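Local atomic coordinates of acyltransferase (Streptococcus pneumoniae, PDB entry 5UG1), a protein that probably transfers acetyl groups onto hydroxyls of cell-wall peptidoglycan, acting as the C-terminal catalytic domain of a serine-type O-acetyltransferase. Residues Thr91-Asp96 and Gln129-His134. Residues are numbered along the deposited sequence; the frame is centred on the assembly and turned at random.
Sequences TPYEGD and QVAKEH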
ATOM      1  N   THR A  91       0.521   0.353  -4.849  1.00 18.76           N
ATOM      2  CA  THR A  91       1.642   0.125  -5.747  1.00 18.25           C
ATOM      3  C   THR A  91       2.827   0.998  -5.338  1.00 23.05           C
ATOM      4  O   THR A  91       2.644   2.107  -4.826  1.00 21.35           O
ATOM      5  CB  THR A  91       1.262   0.420  -7.200  1.00 18.30           C
ATOM      6  OG1 THR A  91       0.724   1.746  -7.304  1.00 20.13           O
ATOM      7  CG2 THR A  91       0.243  -0.623  -7.749  1.00 18.15           C
ATOM      8  N   PRO A  92       4.053   0.510  -5.522  1.00 18.30           N
ATOM      9  CA  PRO A  92       5.227   1.285  -5.119  1.00 19.80           C
ATOM     10  C   PRO A  92       5.667   2.235  -6.222  1.00 23.82           C
ATOM     11  O   PRO A  92       5.357   2.050  -7.398  1.00 29.35           O
ATOM     12  CB  PRO A  92       6.286   0.202  -4.867  1.00 18.70           C
ATOM     13  CG  PRO A  92       5.907  -0.882  -5.806  1.00 18.29           C
ATOM     14  CD  PRO A  92       4.417  -0.846  -5.972  1.00 18.00           C
ATOM     15  N   TYR A  93       6.413   3.265  -5.819  1.00 24.36           N
ATOM     16  CA  TYR A  93       6.940   4.245  -6.768  1.00 21.28           C
ATOM     17  C   TYR A  93       8.393   4.570  -6.449  1.00 21.64           C
ATOM     18  O   TYR A  93       8.686   5.147  -5.396  1.00 20.92           O
ATOM     19  CB  TYR A  93       6.103   5.522  -6.763  1.00 20.20           C
ATOM     20  CG  TYR A  93       6.657   6.585  -7.671  1.00 30.26           C
ATOM     21  CD1 TYR A  93       6.546   6.476  -9.055  1.00 20.87           C
ATOM     22  CD2 TYR A  93       7.310   7.701  -7.147  1.00 23.87           C
ATOM     23  CE1 TYR A  93       7.073   7.460  -9.891  1.00 21.73           C
ATOM     24  CE2 TYR A  93       7.827   8.684  -7.970  1.00 30.25           C
ATOM     25  CZ  TYR A  93       7.713   8.558  -9.340  1.00 30.89           C
ATOM     26  OH  TYR A  93       8.233   9.544 -10.152  1.00 23.28           O
ATOM     27  N   GLU A  94       9.283   4.215  -7.375  1.00 21.42           N
ATOM     28  CA  GLU A  94      10.673   4.673  -7.425  1.00 19.71           C
ATOM     29  C   GLU A  94      10.785   5.644  -8.601  1.00 20.41           C
ATOM     30  O   GLU A  94      10.670   5.241  -9.765  1.00 21.71           O
ATOM     31  CB  GLU A  94      11.626   3.481  -7.577  1.00 23.71           C
ATOM     32  CG  GLU A  94      13.041   3.811  -8.082  1.00 26.55           C
ATOM     33  CD  GLU A  94      13.836   4.652  -7.092  1.00 34.52           C
ATOM     34  OE1 GLU A  94      14.230   4.107  -6.036  1.00 41.55           O
ATOM     35  OE2 GLU A  94      14.042   5.860  -7.358  1.00 26.55           O
ATOM     36  N   GLY A  95      10.992   6.928  -8.300  1.00 20.62           N
ATOM     37  CA  GLY A  95      10.963   7.937  -9.341  1.00 21.31           C
ATOM     38  C   GLY A  95      12.227   8.057 -10.167  1.00 26.53           C
ATOM     39  O   GLY A  95      12.167   8.588 -11.281  1.00 29.06           O
ATOM     40  N   ASP A  96      13.370   7.594  -9.660  1.00 22.79           N
ATOM     41  CA  ASP A  96      14.642   7.738 -10.380  1.00 21.81           C
ATOM     42  C   ASP A  96      14.706   6.674 -11.464  1.00 25.25           C
ATOM     43  O   ASP A  96      15.083   5.531 -11.204  1.00 24.79           O
ATOM     44  CB  ASP A  96      15.827   7.614  -9.430  1.00 26.61           C
ATOM     45  CG  ASP A  96      17.188   7.755 -10.144  1.00 29.58           C
ATOM     46  OD1 ASP A  96      17.259   7.796 -11.399  1.00 29.87           O
ATOM     47  OD2 ASP A  96      18.205   7.812  -9.430  1.00 29.91           O
ATOM     48  N   GLN A 129       0.863   5.297 -10.140  1.00 21.57           N
ATOM     49  CA  GLN A 129       0.294   6.138 -11.186  1.00 24.43           C
ATOM     50  C   GLN A 129       0.137   7.580 -10.722  1.00 24.71           C
ATOM     51  O   GLN A 129       0.456   8.508 -11.474  1.00 28.92           O
ATOM     52  CB  GLN A 129      -1.048   5.568 -11.641  1.00 26.84           C
ATOM     53  CG  GLN A 129      -1.847   6.502 -12.527  1.00 49.00           C
ATOM     54  CD  GLN A 129      -3.079   5.824 -13.094  1.00 65.49           C
ATOM     55  OE1 GLN A 129      -3.630   4.905 -12.485  1.00 67.64           O
ATOM     56  NE2 GLN A 129      -3.508   6.262 -14.273  1.00 77.03           N
ATOM     57  N   VAL A 130      -0.342   7.788  -9.488  1.00 23.43           N
ATOM     58  CA  VAL A 130      -0.561   9.140  -8.971  1.00 28.50           C
ATOM     59  C   VAL A 130       0.768   9.881  -8.821  1.00 29.47           C
ATOM     60  O   VAL A 130       0.904  11.046  -9.230  1.00 23.71           O
ATOM     61  CB  VAL A 130      -1.341   9.077  -7.644  1.00 29.55           C
ATOM     62  CG1 VAL A 130      -1.212  10.391  -6.840  1.00 24.16           C
ATOM     63  CG2 VAL A 130      -2.813   8.755  -7.917  1.00 25.52           C
ATOM     64  N   ALA A 131       1.776   9.201  -8.255  1.00 20.04           N
ATOM     65  CA  ALA A 131       3.089   9.807  -8.052  1.00 19.09           C
ATOM     66  C   ALA A 131       3.687  10.326  -9.350  1.00 20.99           C
ATOM     67  O   ALA A 131       4.338  11.373  -9.360  1.00 29.65           O
ATOM     68  CB  ALA A 131       4.041   8.799  -7.427  1.00 18.45           C
ATOM     69  N   LYS A 132       3.500   9.600 -10.452  1.00 31.41           N
ATOM     70  CA  LYS A 132       4.048  10.058 -11.722  1.00 24.79           C
ATOM     71  C   LYS A 132       3.366  11.327 -12.209  1.00 30.27           C
ATOM     72  O   LYS A 132       3.939  12.050 -13.034  1.00 29.67           O
ATOM     73  CB  LYS A 132       3.927   8.965 -12.778  1.00 26.04           C
ATOM     74  CG  LYS A 132       4.726   7.735 -12.476  1.00 27.60           C
ATOM     75  CD  LYS A 132       4.454   6.670 -13.520  1.00 30.38           C
ATOM     76  CE  LYS A 132       5.218   5.395 -13.227  1.00 27.97           C
ATOM     77  NZ  LYS A 132       4.675   4.259 -14.013  1.00 28.54           N
ATOM     78  N   GLU A 133       2.170  11.621 -11.711  1.00 27.65           N
ATOM     79  CA  GLU A 133       1.415  12.771 -12.184  1.00 34.88           C
ATOM     80  C   GLU A 133       1.763  14.051 -11.445  1.00 30.00           C
ATOM     81  O   GLU A 133       1.231  15.108 -11.793  1.00 32.54           O
ATOM     82  CB  GLU A 133      -0.086  12.520 -12.050  1.00 39.53           C
ATOM     83  CG  GLU A 133      -0.670  11.485 -12.982  1.00 48.69           C
ATOM     84  CD  GLU A 133      -2.191  11.504 -12.945  1.00 65.72           C
ATOM     85  OE1 GLU A 133      -2.803  12.059 -13.889  1.00 74.01           O
ATOM     86  OE2 GLU A 133      -2.771  10.994 -11.954  1.00 67.62           O
ATOM     87  N   HIS A 134       2.635  13.993 -10.448  1.00 29.53           N
ATOM     88  CA  HIS A 134       2.883  15.123  -9.555  1.00 30.84           C
ATOM     89  C   HIS A 134       4.374  15.324  -9.373  1.00 30.00           C
ATOM     90  O   HIS A 134       4.907  15.127  -8.276  1.00 29.52           O
ATOM     91  CB  HIS A 134       2.202  14.902  -8.209  1.00 26.67           C
ATOM     92  CG  HIS A 134       0.712  14.903  -8.293  1.00 27.84           C
ATOM     93  ND1 HIS A 134      -0.031  16.063  -8.240  1.00 28.74           N
ATOM     94  CD2 HIS A 134      -0.175  13.889  -8.434  1.00 27.98           C
ATOM     95  CE1 HIS A 134      -1.314  15.763  -8.342  1.00 31.69           C
ATOM     96  NE2 HIS A 134      -1.428  14.450  -8.465  1.00 29.66           N
TER
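The ammonium NZ of K132, whose aliphatic stem lies against the Y93 ring, is gripped twice outside this pair of segments, by a salt bridge to E106 OE1 and a hydrogen bond to N128 OD1. The contact belongs to an atypical alpha/beta hydrolase fold with a parallel sheet of order 2-1-3-4-5: loop 91-96 follows strand 86-90, while 129-134 takes in residues of helix 127-132, which follows the adjacent edge strand 122-125. No hydrogen bond crosses between the two segments, and the packing between them is apolar. A131 CB stands over one face of the Y93 ring, 3.5 Å from the centroid and 18° off the normal, which meets the description of a CH-pi contact; the closest ring atom, Y93 CG, is 3.4 Å from A131 CB. On the opposite face lies the backbone N of G95, 3.6 Å above the ring plane and displaced toward the rim, so the phenol ring is sandwiched between its own loop and the helix. Y93 reaches this slot because CG is anti to the backbone N (chi1 177°), which places the ring against A131, with the loop's own backbone still covering its other face. K132 approaches obliquely, its CG 3.5 Å from Y93 CE1, and the chain runs extended beyond that carbon to its two polar partners. The tyrosine ring also meets that of W138, whose NE1 bonds to A131 O, so one indole packs against Y93 and binds the residue covering it. The Y93 side chain lies about 10 Å from the methanesulfonic acid ligand and is not among the residues that line its pocket. Farther along the loop, D96 N donates to the anti lone pair of E94 OE2 at 3.0 Å, with an N-H...O angle of 155°.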